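Local coordinates for protein inositol monophosphatase (Zymomonas mobilis, PDB 4N81) that probably acts as a magnesium-dependent phosphatase of the inositol monophosphatase superfamily, hydrolysing phosphate monoesters such as inositol monophosphate, at residues Leu200-Phe211 and Leu233-Ala244. Sequence-based numbering, arbitrary orientation.
Sequences LVVEQGLKFYDF and LNKNSVGEVIAA
F208 lays one ring face on the backbone of K235: CA of K235 stands 3.4 Å from the F208 ring centroid and 7° off its normal, a CH-pi contact. With CG of F208 anti to the backbone N (chi1 -170°), the ring swings onto the N234-S237 type I turn. Replacing the ring by an alanine is likely to leave K235 CA without its aromatic face and open a gap at F211 CE1, which lies in plane at the F208 ring edge. F211 receives V241 CG1 over one face, offset toward the rim, while its CZ meets S237 CB at 3.7 Å. S237 OG accepts from N234 N within the turn. Further along, Q204 and E240 run side by side, Q204 NE2 donating over 2.9 Å to E240 OE2, on its anti side but well out of the carboxylate plane; Q204 OE1 is taken by E164 N. G239 O accepts from L206 N at 3.1 Å. Strands 200-203 and 241-244 pair antiparallel (177°): V201-A243 and E203-V241 are hydrogen-bonded pairs, V202-I242 a non-hydrogen-bonded one facing helix 250-257. Strand 200-203 is the middle of a mixed five-stranded sheet; the chain leaving it carries D210, a predicted magnesium ligand, as in the inositol monophosphatase superfamily.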
ATOM      1  N   LEU A 200     -10.607  11.596   3.152  1.00  8.41           N
ATOM      2  CA  LEU A 200     -10.917  12.036   1.779  1.00  8.38           C
ATOM      3  C   LEU A 200     -10.159  11.157   0.795  1.00  9.69           C
ATOM      4  O   LEU A 200      -9.017  10.778   1.054  1.00  8.33           O
ATOM      5  CB  LEU A 200     -10.407  13.500   1.586  1.00  8.71           C
ATOM      6  CG  LEU A 200     -11.222  14.541   2.372  1.00 12.59           C
ATOM      7  CD1 LEU A 200     -10.476  15.921   2.410  1.00  9.93           C
ATOM      8  CD2 LEU A 200     -12.604  14.762   1.764  1.00 11.45           C
ATOM      9  N   VAL A 201     -10.793  10.840  -0.334  1.00  9.82           N
ATOM     10  CA  VAL A 201     -10.057  10.304  -1.452  1.00 10.67           C
ATOM     11  C   VAL A 201     -10.461  11.164  -2.657  1.00 10.75           C
ATOM     12  O   VAL A 201     -11.639  11.411  -2.857  1.00 11.95           O
ATOM     13  CB  VAL A 201     -10.494   8.855  -1.736  1.00  8.53           C
ATOM     14  CG1 VAL A 201      -9.657   8.286  -2.929  1.00  7.88           C
ATOM     15  CG2 VAL A 201     -10.311   7.962  -0.501  1.00  9.31           C
ATOM     16  N   VAL A 202      -9.490  11.583  -3.455  1.00  8.93           N
ATOM     17  CA  VAL A 202      -9.777  12.392  -4.644  1.00  8.89           C
ATOM     18  C   VAL A 202      -9.003  11.774  -5.792  1.00  9.47           C
ATOM     19  O   VAL A 202      -7.774  11.642  -5.703  1.00  9.47           O
ATOM     20  CB  VAL A 202      -9.314  13.873  -4.450  1.00 11.99           C
ATOM     21  CG1 VAL A 202      -9.441  14.673  -5.789  1.00 12.58           C
ATOM     22  CG2 VAL A 202     -10.153  14.520  -3.333  1.00 11.51           C
ATOM     23  N   GLU A 203      -9.714  11.408  -6.870  1.00  9.22           N
ATOM     24  CA  GLU A 203      -9.077  10.810  -8.020  1.00 10.46           C
ATOM     25  C   GLU A 203      -9.677  11.335  -9.301  1.00 11.62           C
ATOM     26  O   GLU A 203     -10.814  11.856  -9.327  1.00 12.38           O
ATOM     27  CB  GLU A 203      -9.188   9.272  -7.986  1.00 10.12           C
ATOM     28  CG  GLU A 203      -8.331   8.704  -6.781  1.00 13.89           C
ATOM     29  CD  GLU A 203      -8.227   7.181  -6.746  1.00 11.92           C
ATOM     30  OE1 GLU A 203      -9.222   6.500  -7.053  1.00 11.89           O
ATOM     31  OE2 GLU A 203      -7.146   6.684  -6.393  1.00 12.24           O
ATOM     32  N   GLN A 204      -8.941  11.090 -10.379  1.00 10.94           N
ATOM     33  CA  GLN A 204      -9.403  11.515 -11.713  1.00 14.76           C
ATOM     34  C   GLN A 204      -9.013  10.448 -12.714  1.00 15.27           C
ATOM     35  O   GLN A 204      -7.980   9.768 -12.532  1.00 13.89           O
ATOM     36  CB  GLN A 204      -8.721  12.852 -12.079  1.00 14.64           C
ATOM     37  CG  GLN A 204      -9.103  13.411 -13.469  1.00 14.09           C
ATOM     38  CD  GLN A 204      -8.452  14.759 -13.739  1.00 17.95           C
ATOM     39  OE1 GLN A 204      -7.263  14.901 -13.578  1.00 15.40           O
ATOM     40  NE2 GLN A 204      -9.257  15.774 -14.096  1.00 14.58           N
ATOM     41  N   GLY A 205      -9.801  10.306 -13.785  1.00 13.60           N
ATOM     42  CA  GLY A 205      -9.459   9.360 -14.839  1.00 18.36           C
ATOM     43  C   GLY A 205      -9.969   7.953 -14.618  1.00 17.20           C
ATOM     44  O   GLY A 205      -9.642   7.061 -15.389  1.00 17.23           O
ATOM     45  N   LEU A 206     -10.805   7.729 -13.606  1.00 11.81           N
ATOM     46  CA  LEU A 206     -11.363   6.372 -13.394  1.00 11.72           C
ATOM     47  C   LEU A 206     -12.402   5.982 -14.471  1.00 14.74           C
ATOM     48  O   LEU A 206     -13.079   6.871 -15.054  1.00 15.76           O
ATOM     49  CB  LEU A 206     -12.066   6.295 -12.016  1.00 11.10           C
ATOM     50  CG  LEU A 206     -11.145   6.063 -10.808  1.00 14.37           C
ATOM     51  CD1 LEU A 206     -10.054   7.024 -10.674  1.00 20.70           C
ATOM     52  CD2 LEU A 206     -12.012   6.085  -9.546  1.00 12.36           C
ATOM     53  N   LYS A 207     -12.500   4.675 -14.753  1.00 13.23           N
ATOM     54  CA  LYS A 207     -13.554   4.098 -15.600  1.00 17.81           C
ATOM     55  C   LYS A 207     -14.702   3.683 -14.697  1.00 19.01           C
ATOM     56  O   LYS A 207     -14.474   3.534 -13.523  1.00 14.87           O
ATOM     57  CB  LYS A 207     -13.000   2.862 -16.337  1.00 15.95           C
ATOM     58  CG  LYS A 207     -11.748   3.207 -17.144  1.00 21.23           C
ATOM     59  CD  LYS A 207     -12.077   4.212 -18.228  1.00 30.54           C
ATOM     60  CE  LYS A 207     -10.810   4.635 -19.051  1.00 55.96           C
ATOM     61  NZ  LYS A 207     -10.050   5.805 -18.463  1.00 49.90           N
ATOM     62  N   PHE A 208     -15.902   3.441 -15.239  1.00 14.51           N
ATOM     63  CA  PHE A 208     -17.040   3.078 -14.384  1.00 16.24           C
ATOM     64  C   PHE A 208     -16.758   1.763 -13.613  1.00 20.21           C
ATOM     65  O   PHE A 208     -17.190   1.595 -12.454  1.00 17.36           O
ATOM     66  CB  PHE A 208     -18.330   2.940 -15.233  1.00 17.88           C
ATOM     67  CG  PHE A 208     -19.613   2.795 -14.409  1.00 18.24           C
ATOM     68  CD1 PHE A 208     -19.850   3.595 -13.301  1.00 16.24           C
ATOM     69  CD2 PHE A 208     -20.598   1.895 -14.792  1.00 23.43           C
ATOM     70  CE1 PHE A 208     -21.044   3.476 -12.546  1.00 17.15           C
ATOM     71  CE2 PHE A 208     -21.823   1.780 -14.073  1.00 23.77           C
ATOM     72  CZ  PHE A 208     -22.041   2.566 -12.943  1.00 19.81           C
ATOM     73  N   TYR A 209     -15.979   0.869 -14.220  1.00 14.35           N
ATOM     74  CA  TYR A 209     -15.592  -0.393 -13.585  1.00 15.50           C
ATOM     75  C   TYR A 209     -14.839  -0.099 -12.294  1.00 13.54           C
ATOM     76  O   TYR A 209     -14.828  -0.931 -11.384  1.00 14.74           O
ATOM     77  CB  TYR A 209     -14.531  -1.154 -14.453  1.00 22.10           C
ATOM     78  CG  TYR A 209     -14.919  -1.410 -15.861  1.00 25.61           C
ATOM     79  CD1 TYR A 209     -15.681  -2.549 -16.194  1.00 37.28           C
ATOM     80  CD2 TYR A 209     -14.538  -0.549 -16.869  1.00 27.51           C
ATOM     81  CE1 TYR A 209     -16.053  -2.823 -17.503  1.00 40.28           C
ATOM     82  CE2 TYR A 209     -14.910  -0.798 -18.185  1.00 39.29           C
ATOM     83  CZ  TYR A 209     -15.666  -1.939 -18.508  1.00 45.43           C
ATOM     84  OH  TYR A 209     -16.017  -2.184 -19.837  1.00 49.62           O
ATOM     85  N   ASP A 210     -14.149   1.025 -12.251  1.00 12.38           N
ATOM     86  CA  ASP A 210     -13.330   1.324 -11.077  1.00 11.55           C
ATOM     87  C   ASP A 210     -14.092   1.955  -9.897  1.00 13.59           C
ATOM     88  O   ASP A 210     -13.554   1.932  -8.802  1.00 12.47           O
ATOM     89  CB  ASP A 210     -12.212   2.317 -11.425  1.00 11.34           C
ATOM     90  CG  ASP A 210     -11.310   1.845 -12.600  1.00 15.59           C
ATOM     91  OD1 ASP A 210     -11.029   0.630 -12.701  1.00 13.91           O
ATOM     92  OD2 ASP A 210     -10.908   2.726 -13.402  1.00 13.77           O
ATOM     93  N   PHE A 211     -15.299   2.511 -10.097  1.00 14.32           N
ATOM     94  CA  PHE A 211     -15.993   3.196  -8.984  1.00 12.16           C
ATOM     95  C   PHE A 211     -17.431   2.773  -8.703  1.00 11.73           C
ATOM     96  O   PHE A 211     -18.000   3.078  -7.606  1.00 11.90           O
ATOM     97  CB  PHE A 211     -15.885   4.753  -9.082  1.00 10.95           C
ATOM     98  CG  PHE A 211     -16.515   5.341 -10.321  1.00 17.02           C
ATOM     99  CD1 PHE A 211     -17.879   5.625 -10.363  1.00 13.56           C
ATOM    100  CD2 PHE A 211     -15.746   5.624 -11.441  1.00 17.99           C
ATOM    101  CE1 PHE A 211     -18.470   6.210 -11.501  1.00 18.66           C
ATOM    102  CE2 PHE A 211     -16.318   6.186 -12.575  1.00 12.76           C
ATOM    103  CZ  PHE A 211     -17.682   6.489 -12.613  1.00 17.68           C
ATOM    104  N   LEU A 233     -22.505  10.044  -9.014  1.00 13.85           N
ATOM    105  CA  LEU A 233     -21.712   9.301  -9.963  1.00 13.86           C
ATOM    106  C   LEU A 233     -22.657   8.301 -10.595  1.00 14.97           C
ATOM    107  O   LEU A 233     -23.542   7.735  -9.928  1.00 16.63           O
ATOM    108  CB  LEU A 233     -20.589   8.576  -9.228  1.00 12.91           C
ATOM    109  CG  LEU A 233     -19.552   9.524  -8.620  1.00 12.38           C
ATOM    110  CD1 LEU A 233     -18.600   8.834  -7.625  1.00 11.30           C
ATOM    111  CD2 LEU A 233     -18.747  10.153  -9.814  1.00 12.35           C
ATOM    112  N   ASN A 234     -22.499   8.103 -11.889  1.00 16.52           N
ATOM    113  CA  ASN A 234     -23.338   7.169 -12.619  1.00 16.44           C
ATOM    114  C   ASN A 234     -22.560   6.543 -13.746  1.00 19.13           C
ATOM    115  O   ASN A 234     -21.361   6.820 -13.924  1.00 16.07           O
ATOM    116  CB  ASN A 234     -24.688   7.773 -13.045  1.00 18.73           C
ATOM    117  CG  ASN A 234     -24.573   8.848 -14.118  1.00 20.79           C
ATOM    118  OD1 ASN A 234     -23.589   8.918 -14.858  1.00 18.34           O
ATOM    119  ND2 ASN A 234     -25.633   9.679 -14.226  1.00 19.79           N
ATOM    120  N   LYS A 235     -23.240   5.705 -14.526  1.00 17.81           N
ATOM    121  CA  LYS A 235     -22.589   4.868 -15.513  1.00 20.90           C
ATOM    122  C   LYS A 235     -21.840   5.715 -16.515  1.00 20.94           C
ATOM    123  O   LYS A 235     -20.876   5.279 -17.156  1.00 22.00           O
ATOM    124  CB  LYS A 235     -23.672   4.062 -16.263  1.00 26.88           C
ATOM    125  CG  LYS A 235     -23.134   3.339 -17.490  1.00 38.76           C
ATOM    126  CD  LYS A 235     -24.226   2.692 -18.390  1.00 59.40           C
ATOM    127  CE  LYS A 235     -23.690   2.558 -19.837  1.00 58.22           C
ATOM    128  NZ  LYS A 235     -24.477   1.672 -20.720  1.00 57.96           N
ATOM    129  N   ASN A 236     -22.287   6.937 -16.651  1.00 26.23           N
ATOM    130  CA  ASN A 236     -21.678   7.839 -17.598  1.00 28.09           C
ATOM    131  C   ASN A 236     -20.692   8.916 -17.122  1.00 26.65           C
ATOM    132  O   ASN A 236     -20.201   9.698 -17.948  1.00 21.56           O
ATOM    133  CB  ASN A 236     -22.772   8.427 -18.437  1.00 31.51           C
ATOM    134  CG  ASN A 236     -22.689   7.903 -19.808  1.00 42.35           C
ATOM    135  OD1 ASN A 236     -22.902   6.661 -20.063  1.00 39.00           O
ATOM    136  ND2 ASN A 236     -22.229   8.787 -20.714  1.00 40.94           N
ATOM    137  N   SER A 237     -20.397   8.921 -15.820  1.00 16.78           N
ATOM    138  CA  SER A 237     -19.450   9.848 -15.223  1.00 15.97           C
ATOM    139  C   SER A 237     -18.035   9.666 -15.835  1.00 19.33           C
ATOM    140  O   SER A 237     -17.571   8.532 -16.112  1.00 19.50           O
ATOM    141  CB  SER A 237     -19.398   9.624 -13.724  1.00 15.15           C
ATOM    142  OG  SER A 237     -20.697   9.908 -13.171  1.00 17.67           O
ATOM    143  N   VAL A 238     -17.354  10.789 -16.043  1.00 15.62           N
ATOM    144  CA  VAL A 238     -16.031  10.773 -16.668  1.00 16.46           C
ATOM    145  C   VAL A 238     -14.933  10.286 -15.749  1.00 16.10           C
ATOM    146  O   VAL A 238     -13.831  10.001 -16.213  1.00 18.83           O
ATOM    147  CB  VAL A 238     -15.639  12.160 -17.247  1.00 20.10           C
ATOM    148  CG1 VAL A 238     -16.720  12.605 -18.253  1.00 27.92           C
ATOM    149  CG2 VAL A 238     -15.474  13.152 -16.111  1.00 15.42           C
ATOM    150  N   GLY A 239     -15.239  10.152 -14.465  1.00 14.92           N
ATOM    151  CA  GLY A 239     -14.298   9.484 -13.545  1.00 12.74           C
ATOM    152  C   GLY A 239     -13.489  10.395 -12.655  1.00 14.27           C
ATOM    153  O   GLY A 239     -12.397  10.021 -12.185  1.00 12.93           O
ATOM    154  N   GLU A 240     -13.954  11.636 -12.509  1.00 12.99           N
ATOM    155  CA  GLU A 240     -13.482  12.515 -11.435  1.00 11.82           C
ATOM    156  C   GLU A 240     -14.336  12.135 -10.225  1.00 11.71           C
ATOM    157  O   GLU A 240     -15.568  12.199 -10.316  1.00 12.42           O
ATOM    158  CB  GLU A 240     -13.759  13.983 -11.830  1.00 12.89           C
ATOM    159  CG  GLU A 240     -12.736  14.414 -12.883  1.00 12.98           C
ATOM    160  CD  GLU A 240     -13.011  15.790 -13.517  1.00 20.67           C
ATOM    161  OE1 GLU A 240     -14.035  16.452 -13.195  1.00 17.36           O
ATOM    162  OE2 GLU A 240     -12.162  16.183 -14.346  1.00 18.35           O
ATOM    163  N   VAL A 241     -13.692  11.792  -9.111  1.00 10.78           N
ATOM    164  CA  VAL A 241     -14.448  11.372  -7.948  1.00 11.50           C
ATOM    165  C   VAL A 241     -13.888  12.041  -6.720  1.00 10.21           C
ATOM    166  O   VAL A 241     -12.677  12.299  -6.629  1.00  9.63           O
ATOM    167  CB  VAL A 241     -14.432   9.795  -7.734  1.00 13.37           C
ATOM    168  CG1 VAL A 241     -14.965   9.052  -8.988  1.00 11.34           C
ATOM    169  CG2 VAL A 241     -13.069   9.299  -7.460  1.00 18.70           C
ATOM    170  N   ILE A 242     -14.781  12.287  -5.760  1.00  9.77           N
ATOM    171  CA  ILE A 242     -14.350  12.659  -4.401  1.00  9.40           C
ATOM    172  C   ILE A 242     -15.183  11.834  -3.425  1.00  9.24           C
ATOM    173  O   ILE A 242     -16.416  11.713  -3.608  1.00 10.25           O
ATOM    174  CB  ILE A 242     -14.481  14.165  -4.124  1.00 10.96           C
ATOM    175  CG1 ILE A 242     -14.099  14.480  -2.680  1.00 11.27           C
ATOM    176  CG2 ILE A 242     -15.965  14.689  -4.477  1.00 10.94           C
ATOM    177  CD1 ILE A 242     -13.848  15.976  -2.458  1.00 12.99           C
ATOM    178  N   ALA A 243     -14.499  11.214  -2.458  1.00  8.84           N
ATOM    179  CA  ALA A 243     -15.182  10.483  -1.397  1.00  9.62           C
ATOM    180  C   ALA A 243     -14.775  11.161  -0.083  1.00  8.96           C
ATOM    181  O   ALA A 243     -13.596  11.521   0.065  1.00  9.86           O
ATOM    182  CB  ALA A 243     -14.742   8.973  -1.427  1.00 10.70           C
ATOM    183  N   ALA A 244     -15.732  11.355   0.826  1.00  8.91           N
ATOM    184  CA  ALA A 244     -15.447  11.928   2.135  1.00  9.30           C
ATOM    185  C   ALA A 244     -16.112  11.054   3.187  1.00  9.95           C
ATOM    186  O   ALA A 244     -17.242  10.601   2.962  1.00  9.33           O
ATOM    187  CB  ALA A 244     -16.032  13.343   2.224  1.00  9.33           C
TER
HETATM  188  O   HOH W   1     -11.804  11.626 -15.190  1.00 16.47           O
HETATM  189  O   HOH W   2     -15.315   7.021 -16.649  1.00 18.11           O
HETATM  190  O   HOH W   3     -11.823   8.110 -17.609  1.00 39.16           O